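Local coordinates for protein iron aquisition yersiniabactin synthesis enzyme, YbtT (Escherichia coli, PDB 6BA9) that acts as a low-specificity type II thioesterase that maintains production of the metallophore yersiniabactin by its NRPS/PKS biosynthetic pathway, at residues E58-I63 against A67-N72; A139-I144 against A167-T172; A201-V206 against P219-G224. The protein carries 1 engineered substitution. One frame throughout, in Å; residues are numbered along the deposited sequence.

Contact 1. Residues E58-I63 against A67-N72; sequences EPLRSI and AALLAN
The N-terminal turn of helix 63-77 in this alpha/beta-hydrolase fold, together with the loop that leads into it, makes the contact: L60 reaches L69, and I63 bonds to A67. The helix belongs to the connection between strands 42-46 and 84-89. S62 is its N-cap, with OG bonded to Q65 N. One residue on, I63 starts the helical bonding: A67 N donates to I63 O over 2.9 Å. The same oxygen has A67 CB beside it, 3.5 Å away. The A67 carbonyl then carries the pattern forward by accepting from A71 N, so the contact covers the passage from irregular chain to regular helix.

The chain leading up to S62 runs across the helix, at roughly a right angle to the axis of 67-72, and from there the side chain of L60 can reach a residue nine positions later. L60 also rests on Q65 and L66, while L69 touches M2 near the N terminus. The side chain of I63 turns away from A67 and touches two other helices, at Q94 of helix 91-105 and at A171 of helix 155-174. The leucines themselves meet tip to tip. In L60 the CG lies anti to the carbonyl carbon (chi1 -57°), extending the branch toward the helix, and its methyl CD1 ends 3.5 Å from CD1 of L69.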
loop_
_atom_site.group_PDB
_atom_site.type_symbol
_atom_site.label_atom_id
_atom_site.label_comp_id
_atom_site.label_asym_id
_atom_site.label_seq_id
_atom_site.Cartn_x
_atom_site.Cartn_y
_atom_site.Cartn_z
ATOM N N GLU A 58 15.633 -11.264 5.515
ATOM C CA GLU A 58 15.393 -10.348 6.620
ATOM C C GLU A 58 14.448 -9.242 6.162
ATOM O O GLU A 58 14.527 -8.786 5.020
ATOM C CB GLU A 58 16.695 -9.731 7.144
ATOM C CG GLU A 58 17.470 -10.659 8.104
ATOM C CD GLU A 58 16.640 -11.093 9.313
ATOM O OE1 GLU A 58 16.070 -12.207 9.285
ATOM O OE2 GLU A 58 16.544 -10.314 10.287
ATOM N N PRO A 59 13.549 -8.785 7.025
ATOM C CA PRO A 59 12.677 -7.686 6.629
ATOM C C PRO A 59 13.464 -6.395 6.462
ATOM O O PRO A 59 14.457 -6.142 7.159
ATOM C CB PRO A 59 11.655 -7.596 7.768
ATOM C CG PRO A 59 12.271 -8.280 8.910
ATOM C CD PRO A 59 13.223 -9.297 8.367
ATOM N N LEU A 60 13.023 -5.592 5.503
ATOM C CA LEU A 60 13.617 -4.289 5.261
ATOM C C LEU A 60 13.021 -3.221 6.176
ATOM O O LEU A 60 11.905 -3.339 6.689
ATOM C CB LEU A 60 13.436 -3.884 3.802
ATOM C CG LEU A 60 14.005 -4.888 2.799
ATOM C CD1 LEU A 60 13.987 -4.300 1.420
ATOM C CD2 LEU A 60 15.436 -5.328 3.162
ATOM N N ARG A 61 13.811 -2.179 6.403
ATOM C CA ARG A 61 13.482 -1.101 7.330
ATOM C C ARG A 61 13.411 0.254 6.634
ATOM O O ARG A 61 13.468 1.299 7.299
ATOM C CB ARG A 61 14.486 -1.104 8.482
ATOM C CG ARG A 61 14.466 -2.450 9.193
ATOM C CD ARG A 61 15.254 -2.440 10.464
ATOM N NE ARG A 61 16.649 -2.067 10.286
ATOM C CZ ARG A 61 17.649 -2.924 10.084
ATOM N NH1 ARG A 61 17.429 -4.229 9.992
ATOM N NH2 ARG A 61 18.884 -2.461 9.971
ATOM N N SER A 62 13.239 0.254 5.305
ATOM C CA SER A 62 13.215 1.465 4.485
ATOM C C SER A 62 12.162 1.345 3.387
ATOM O O SER A 62 12.180 0.393 2.600
ATOM C CB SER A 62 14.601 1.646 3.845
ATOM O OG SER A 62 14.554 2.515 2.746
ATOM N N ILE A 63 11.284 2.345 3.312
ATOM C CA ILE A 63 10.301 2.453 2.239
ATOM C C ILE A 63 10.992 2.546 0.879
ATOM O O ILE A 63 10.577 1.909 -0.093
ATOM C CB ILE A 63 9.375 3.667 2.489
ATOM C CG1 ILE A 63 8.557 3.490 3.774
ATOM C CG2 ILE A 63 8.485 3.940 1.264
ATOM C CD1 ILE A 63 7.663 2.220 3.798
ATOM N N ALA A 67 10.715 0.099 -2.414
ATOM C CA ALA A 67 10.296 0.647 -3.703
ATOM C C ALA A 67 11.310 0.353 -4.796
ATOM O O ALA A 67 10.933 0.105 -5.946
ATOM C CB ALA A 67 10.122 2.155 -3.564
ATOM N N ALA A 68 12.598 0.401 -4.465
ATOM C CA ALA A 68 13.611 0.079 -5.462
ATOM C C ALA A 68 13.504 -1.374 -5.900
ATOM O O ALA A 68 13.592 -1.681 -7.093
ATOM C CB ALA A 68 15.003 0.355 -4.899
ATOM N N LEU A 69 13.320 -2.288 -4.959
ATOM C CA LEU A 69 13.142 -3.691 -5.314
ATOM C C LEU A 69 11.914 -3.872 -6.197
ATOM O O LEU A 69 11.951 -4.575 -7.211
ATOM C CB LEU A 69 13.027 -4.545 -4.053
ATOM C CG LEU A 69 14.275 -4.718 -3.199
ATOM C CD1 LEU A 69 13.884 -5.452 -1.929
ATOM C CD2 LEU A 69 15.368 -5.508 -3.943
ATOM N N LEU A 70 10.810 -3.243 -5.828
ATOM C CA LEU A 70 9.577 -3.406 -6.581
ATOM C C LEU A 70 9.683 -2.779 -7.962
ATOM O O LEU A 70 9.255 -3.382 -8.945
ATOM C CB LEU A 70 8.393 -2.851 -5.787
ATOM C CG LEU A 70 7.035 -2.988 -6.482
ATOM C CD1 LEU A 70 6.663 -4.455 -6.760
ATOM C CD2 LEU A 70 5.940 -2.313 -5.637
ATOM N N ALA A 71 10.245 -1.575 -8.062
ATOM C CA ALA A 71 10.342 -0.936 -9.372
ATOM C C ALA A 71 11.212 -1.757 -10.313
ATOM O O ALA A 71 10.886 -1.919 -11.498
ATOM C CB ALA A 71 10.909 0.471 -9.214
ATOM N N ASN A 72 12.318 -2.293 -9.801
ATOM C CA ASN A 72 13.165 -3.133 -10.648
ATOM C C ASN A 72 12.423 -4.368 -11.105
ATOM O O ASN A 72 12.485 -4.735 -12.283
ATOM C CB ASN A 72 14.445 -3.530 -9.919
ATOM C CG ASN A 72 15.359 -2.345 -9.659
ATOM O OD1 ASN A 72 15.081 -1.226 -10.080
ATOM N ND2 ASN A 72 16.416 -2.580 -8.921
#

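Contact 2. Residues A139-I144 against A167-T172; sequences AELIDI and ADFYAT
OD2 of D168, the residue just before the F169 whose ring meets L141 and I144, is gripped twice: it forms a salt bridge with R51 NH1 and accepts a hydrogen bond from G24 N. That anchors helix 155-174 to the loops of the hydrolase core, while the next side chain along, F169, reaches outward to helix 134-144. Both helices lie in the long insertion between strands 112-116 and 190-195, the place where thioesterases of this fold carry their lid.

The helix backbones stay well apart here; even the nearest pair of CA atoms, those of L141 and F169, are 10.3 Å from each other. Side chains bridge the gap. F169 sends its benzyl group straight across, and two aliphatic branches meet the far end of the ring from the same side of its plane. L141 comes in with a single methyl: CD2 sits 3.5 Å from F169 CE2 and 3.8 Å from CZ. Although its CB does not face the other helix, the CG lies anti to the carbonyl carbon (chi1 -72°), and the branch beyond brings the methyl obliquely to these two ring atoms. I144 approaches F169 from the opposite direction with its stretched CG1 arm, putting CD1 4.2 Å from CZ, a looser touch.

Charge holds another flank of helix 134-144. R127 NH1 makes salt bridges to both E140 OE1 and D143 OD2, and OD1 of D143 is paired with R199.

Between the two segments, then, the join is wholly apolar: two methyl ends against one ring, with no directional bond to fix a register. It rests on dispersion and on the burial of apolar surface, while the polar ties of both helices run to other partners.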
loop_
_atom_site.group_PDB
_atom_site.type_symbol
_atom_site.label_atom_id
_atom_site.label_comp_id
_atom_site.label_asym_id
_atom_site.label_seq_id
_atom_site.Cartn_x
_atom_site.Cartn_y
_atom_site.Cartn_z
ATOM N N ALA A 139 -0.441 -3.215 22.220
ATOM C CA ALA A 139 -1.713 -2.556 22.513
ATOM C C ALA A 139 -2.110 -1.622 21.379
ATOM O O ALA A 139 -3.276 -1.588 20.983
ATOM C CB ALA A 139 -1.636 -1.790 23.826
ATOM N N GLU A 140 -1.142 -0.893 20.815
ATOM C CA GLU A 140 -1.447 -0.035 19.669
ATOM C C GLU A 140 -1.896 -0.853 18.469
ATOM O O GLU A 140 -2.854 -0.476 17.785
ATOM C CB GLU A 140 -0.237 0.830 19.294
ATOM C CG GLU A 140 0.173 1.859 20.357
ATOM C CD GLU A 140 -0.914 2.867 20.653
ATOM O OE1 GLU A 140 -1.472 3.449 19.704
ATOM O OE2 GLU A 140 -1.242 3.069 21.844
ATOM N N LEU A 141 -1.216 -1.967 18.187
ATOM C CA LEU A 141 -1.607 -2.827 17.072
ATOM C C LEU A 141 -3.026 -3.340 17.237
ATOM O O LEU A 141 -3.796 -3.377 16.275
ATOM C CB LEU A 141 -0.680 -4.025 16.960
ATOM C CG LEU A 141 0.738 -3.883 16.478
ATOM C CD1 LEU A 141 1.355 -5.248 16.569
ATOM C CD2 LEU A 141 0.724 -3.394 15.051
ATOM N N ILE A 142 -3.374 -3.790 18.445
ATOM C CA ILE A 142 -4.718 -4.295 18.667
ATOM C C ILE A 142 -5.726 -3.182 18.449
ATOM O O ILE A 142 -6.766 -3.381 17.805
ATOM C CB ILE A 142 -4.819 -4.921 20.076
ATOM C CG1 ILE A 142 -3.993 -6.199 20.145
ATOM C CG2 ILE A 142 -6.275 -5.198 20.428
ATOM C CD1 ILE A 142 -3.752 -6.666 21.578
ATOM N N ASP A 143 -5.423 -1.980 18.950
ATOM C CA ASP A 143 -6.309 -0.835 18.746
ATOM C C ASP A 143 -6.512 -0.542 17.265
ATOM O O ASP A 143 -7.633 -0.261 16.835
ATOM C CB ASP A 143 -5.793 0.407 19.480
ATOM C CG ASP A 143 -6.790 1.537 19.477
ATOM O OD1 ASP A 143 -8.012 1.259 19.470
ATOM O OD2 ASP A 143 -6.372 2.692 19.509
ATOM N N ILE A 144 -5.447 -0.613 16.458
ATOM C CA ILE A 144 -5.603 -0.385 15.019
ATOM C C ILE A 144 -6.655 -1.323 14.447
ATOM O O ILE A 144 -7.485 -0.923 13.619
ATOM C CB ILE A 144 -4.245 -0.524 14.302
ATOM C CG1 ILE A 144 -3.312 0.632 14.686
ATOM C CG2 ILE A 144 -4.440 -0.516 12.795
ATOM C CD1 ILE A 144 -1.851 0.387 14.295
ATOM N N ALA A 167 9.907 -4.004 12.120
ATOM C CA ALA A 167 10.598 -3.584 10.903
ATOM C C ALA A 167 9.668 -2.771 10.006
ATOM O O ALA A 167 10.023 -1.686 9.533
ATOM C CB ALA A 167 11.143 -4.802 10.159
ATOM N N ASP A 168 8.455 -3.278 9.788
ATOM C CA ASP A 168 7.500 -2.587 8.928
ATOM C C ASP A 168 7.156 -1.212 9.510
ATOM O O ASP A 168 7.141 -0.201 8.796
ATOM C CB ASP A 168 6.192 -3.381 8.787
ATOM C CG ASP A 168 6.311 -4.667 7.975
ATOM O OD1 ASP A 168 7.386 -5.029 7.461
ATOM O OD2 ASP A 168 5.258 -5.351 7.889
ATOM N N PHE A 169 6.829 -1.166 10.810
ATOM C CA PHE A 169 6.433 0.098 11.422
ATOM C C PHE A 169 7.599 1.084 11.502
ATOM O O PHE A 169 7.396 2.298 11.342
ATOM C CB PHE A 169 5.741 -0.146 12.763
ATOM C CG PHE A 169 4.273 -0.436 12.623
ATOM C CD1 PHE A 169 3.372 0.603 12.605
ATOM C CD2 PHE A 169 3.804 -1.726 12.511
ATOM C CE1 PHE A 169 2.019 0.345 12.462
ATOM C CE2 PHE A 169 2.437 -1.962 12.366
ATOM C CZ PHE A 169 1.583 -0.933 12.354
ATOM N N TYR A 170 8.814 0.590 11.718
ATOM C CA TYR A 170 9.970 1.481 11.660
ATOM C C TYR A 170 10.123 2.076 10.261
ATOM O O TYR A 170 10.328 3.288 10.109
ATOM C CB TYR A 170 11.259 0.787 12.112
ATOM C CG TYR A 170 12.438 1.747 12.010
ATOM C CD1 TYR A 170 13.179 1.862 10.834
ATOM C CD2 TYR A 170 12.751 2.587 13.058
ATOM C CE1 TYR A 170 14.194 2.771 10.726
ATOM C CE2 TYR A 170 13.788 3.492 12.960
ATOM C CZ TYR A 170 14.490 3.588 11.801
ATOM O OH TYR A 170 15.523 4.499 11.682
ATOM N N ALA A 171 9.975 1.253 9.226
ATOM C CA ALA A 171 10.071 1.769 7.861
ATOM C C ALA A 171 9.046 2.860 7.626
ATOM O O ALA A 171 9.353 3.917 7.069
ATOM C CB ALA A 171 9.862 0.637 6.863
ATOM N N THR A 172 7.791 2.591 7.987
ATOM C CA THR A 172 6.737 3.514 7.620
ATOM C C THR A 172 6.785 4.793 8.449
ATOM O O THR A 172 6.404 5.852 7.947
ATOM C CB THR A 172 5.367 2.808 7.693
ATOM O OG1 THR A 172 4.381 3.602 7.028
ATOM C CG2 THR A 172 4.890 2.609 9.105
#

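Contact 3. Residues A201-V206 against P219-G224; sequences ASWQQV and PVVIDG
One face of the W203 indole carries the ring of P219, whose CG stands 3.7 Å above the plane, offset toward the rim. This is a CH-pi contact: CG lies 4.0 Å from the centroid of the five-membered ring, 21° off its normal. At the indole edge, near the plane, are V221 CG2 beside CD1, Q204 CG and a water. The two side chains cross at about a right angle, and the CB, CG and CD carbons of the proline, which follows a cis peptide bond, all come near NE1.

W203 reaches from the first turn of the helix across to the strand because its chi1 of -177° sets CG opposite the backbone N. NE1 donates to the in-plane water at 2.9 Å; the same water lies only 2.5 Å from P219 O, a leg too short to lean on. Deeper in, V206 CG1 adds a looser touch on P219 CG, at 4.2 Å. The turn bearing the indole is capped by S202, whose OG accepts from Q205 N at 3.1 Å.

The contact belongs to the beta-alpha-beta unit of strand 190-195, helix 203-207 and edge strand 216-222. C194 of the inner strand touches W203, V206, P219 and V221, while V220, pointing away from helix 203-207, packs on Q239 and H243 of helix 233-243.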
loop_
_atom_site.group_PDB
_atom_site.type_symbol
_atom_site.label_atom_id
_atom_site.label_comp_id
_atom_site.label_asym_id
_atom_site.label_seq_id
_atom_site.Cartn_x
_atom_site.Cartn_y
_atom_site.Cartn_z
ATOM N N ALA A 201 -6.042 7.530 9.405
ATOM C CA ALA A 201 -5.695 8.513 8.375
ATOM C C ALA A 201 -6.926 9.354 8.077
ATOM O O ALA A 201 -7.859 8.914 7.398
ATOM C CB ALA A 201 -5.180 7.856 7.103
ATOM N N SER A 202 -6.907 10.575 8.584
ATOM C CA SER A 202 -8.010 11.487 8.381
ATOM C C SER A 202 -8.045 12.001 6.945
ATOM O O SER A 202 -7.075 11.927 6.189
ATOM C CB SER A 202 -7.861 12.681 9.315
ATOM O OG SER A 202 -6.742 13.461 8.922
ATOM N N TRP A 203 -9.181 12.591 6.586
ATOM C CA TRP A 203 -9.315 13.244 5.289
ATOM C C TRP A 203 -8.189 14.255 5.079
ATOM O O TRP A 203 -7.555 14.290 4.018
ATOM C CB TRP A 203 -10.689 13.922 5.201
ATOM C CG TRP A 203 -10.947 14.558 3.864
ATOM C CD1 TRP A 203 -11.661 14.027 2.843
ATOM C CD2 TRP A 203 -10.528 15.862 3.426
ATOM N NE1 TRP A 203 -11.692 14.900 1.782
ATOM C CE2 TRP A 203 -11.003 16.031 2.118
ATOM C CE3 TRP A 203 -9.790 16.890 4.007
ATOM C CZ2 TRP A 203 -10.760 17.196 1.380
ATOM C CZ3 TRP A 203 -9.557 18.043 3.264
ATOM C CH2 TRP A 203 -10.034 18.174 1.982
ATOM N N GLN A 204 -7.919 15.078 6.096
ATOM C CA GLN A 204 -6.900 16.120 5.993
ATOM C C GLN A 204 -5.515 15.526 5.765
ATOM O O GLN A 204 -4.738 16.035 4.946
ATOM C CB GLN A 204 -6.927 16.966 7.272
ATOM C CG GLN A 204 -8.218 17.799 7.493
ATOM C CD GLN A 204 -9.505 17.010 7.875
ATOM O OE1 GLN A 204 -9.484 15.875 8.392
ATOM N NE2 GLN A 204 -10.647 17.655 7.630
ATOM N N GLN A 205 -5.207 14.420 6.444
ATOM C CA GLN A 205 -3.902 13.779 6.272
ATOM C C GLN A 205 -3.729 13.228 4.850
ATOM O O GLN A 205 -2.627 13.280 4.283
ATOM C CB GLN A 205 -3.732 12.671 7.319
ATOM C CG GLN A 205 -3.550 13.148 8.779
ATOM C CD GLN A 205 -2.135 13.593 9.122
ATOM O OE1 GLN A 205 -1.782 14.742 8.892
ATOM N NE2 GLN A 205 -1.330 12.692 9.715
ATOM N N VAL A 206 -4.801 12.693 4.263
ATOM C CA VAL A 206 -4.740 12.160 2.907
ATOM C C VAL A 206 -4.748 13.278 1.873
ATOM O O VAL A 206 -3.999 13.237 0.888
ATOM C CB VAL A 206 -5.877 11.144 2.679
ATOM C CG1 VAL A 206 -5.829 10.606 1.278
ATOM C CG2 VAL A 206 -5.800 10.001 3.685
ATOM N N PRO A 219 -9.447 13.630 -2.048
ATOM C CA PRO A 219 -9.850 12.289 -1.596
ATOM C C PRO A 219 -11.285 11.917 -1.928
ATOM O O PRO A 219 -12.205 12.751 -1.865
ATOM C CB PRO A 219 -9.658 12.352 -0.070
ATOM C CG PRO A 219 -8.668 13.491 0.155
ATOM C CD PRO A 219 -8.976 14.469 -0.936
ATOM N N VAL A 220 -11.452 10.670 -2.345
ATOM C CA VAL A 220 -12.751 10.031 -2.475
ATOM C C VAL A 220 -12.942 9.177 -1.232
ATOM O O VAL A 220 -12.063 8.382 -0.871
ATOM C CB VAL A 220 -12.829 9.196 -3.766
ATOM C CG1 VAL A 220 -14.121 8.370 -3.814
ATOM C CG2 VAL A 220 -12.689 10.103 -5.018
ATOM N N VAL A 221 -14.067 9.375 -0.549
ATOM C CA VAL A 221 -14.330 8.750 0.745
ATOM C C VAL A 221 -15.043 7.424 0.519
ATOM O O VAL A 221 -16.111 7.369 -0.103
ATOM C CB VAL A 221 -15.173 9.676 1.638
ATOM C CG1 VAL A 221 -15.456 9.005 2.991
ATOM C CG2 VAL A 221 -14.490 10.992 1.859
ATOM N N ILE A 222 -14.461 6.358 1.038
ATOM C CA ILE A 222 -15.096 5.049 1.107
ATOM C C ILE A 222 -15.651 4.880 2.521
ATOM O O ILE A 222 -14.964 5.163 3.510
ATOM C CB ILE A 222 -14.084 3.950 0.740
ATOM C CG1 ILE A 222 -13.694 4.118 -0.745
ATOM C CG2 ILE A 222 -14.658 2.566 1.045
ATOM C CD1 ILE A 222 -12.689 3.144 -1.241
ATOM N N ASP A 223 -16.916 4.474 2.627
ATOM C CA ASP A 223 -17.511 4.278 3.943
ATOM C C ASP A 223 -16.916 3.027 4.590
ATOM O O ASP A 223 -17.068 1.919 4.067
ATOM C CB ASP A 223 -19.034 4.170 3.816
ATOM C CG ASP A 223 -19.688 5.502 3.449
ATOM O OD1 ASP A 223 -19.053 6.574 3.627
ATOM O OD2 ASP A 223 -20.854 5.484 2.996
ATOM N N GLY A 224 -16.257 3.198 5.724
ATOM C CA GLY A 224 -15.598 2.093 6.392
ATOM C C GLY A 224 -14.551 2.586 7.370
ATOM O O GLY A 224 -14.343 3.789 7.547
HETATM O O HOH W 1 -12.846 14.943 -0.869
#

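How the contacts relate
Following the chain from the N terminus, contact 1 comes first and closes a short local turn at the start of helix 63-77. Contact 2 opens later and closes a loop of 22 residues, the linker after helix 134-144 plus the first part of helix 155-174; contact 3 then closes the crossover from helix 203-207 to strand 216-222. The three stand in series, neither nested nor crossed. Contacts 1 and 2 touch directly: P59 packs on A167, and R61 on Y170 and A171, so the loop before the helix leans on helix 155-174. Contact 3 lies across the chain's centre from contact 1, with centres about 26 Å apart, and joins helix 203-207 to an outermost strand of the sheet.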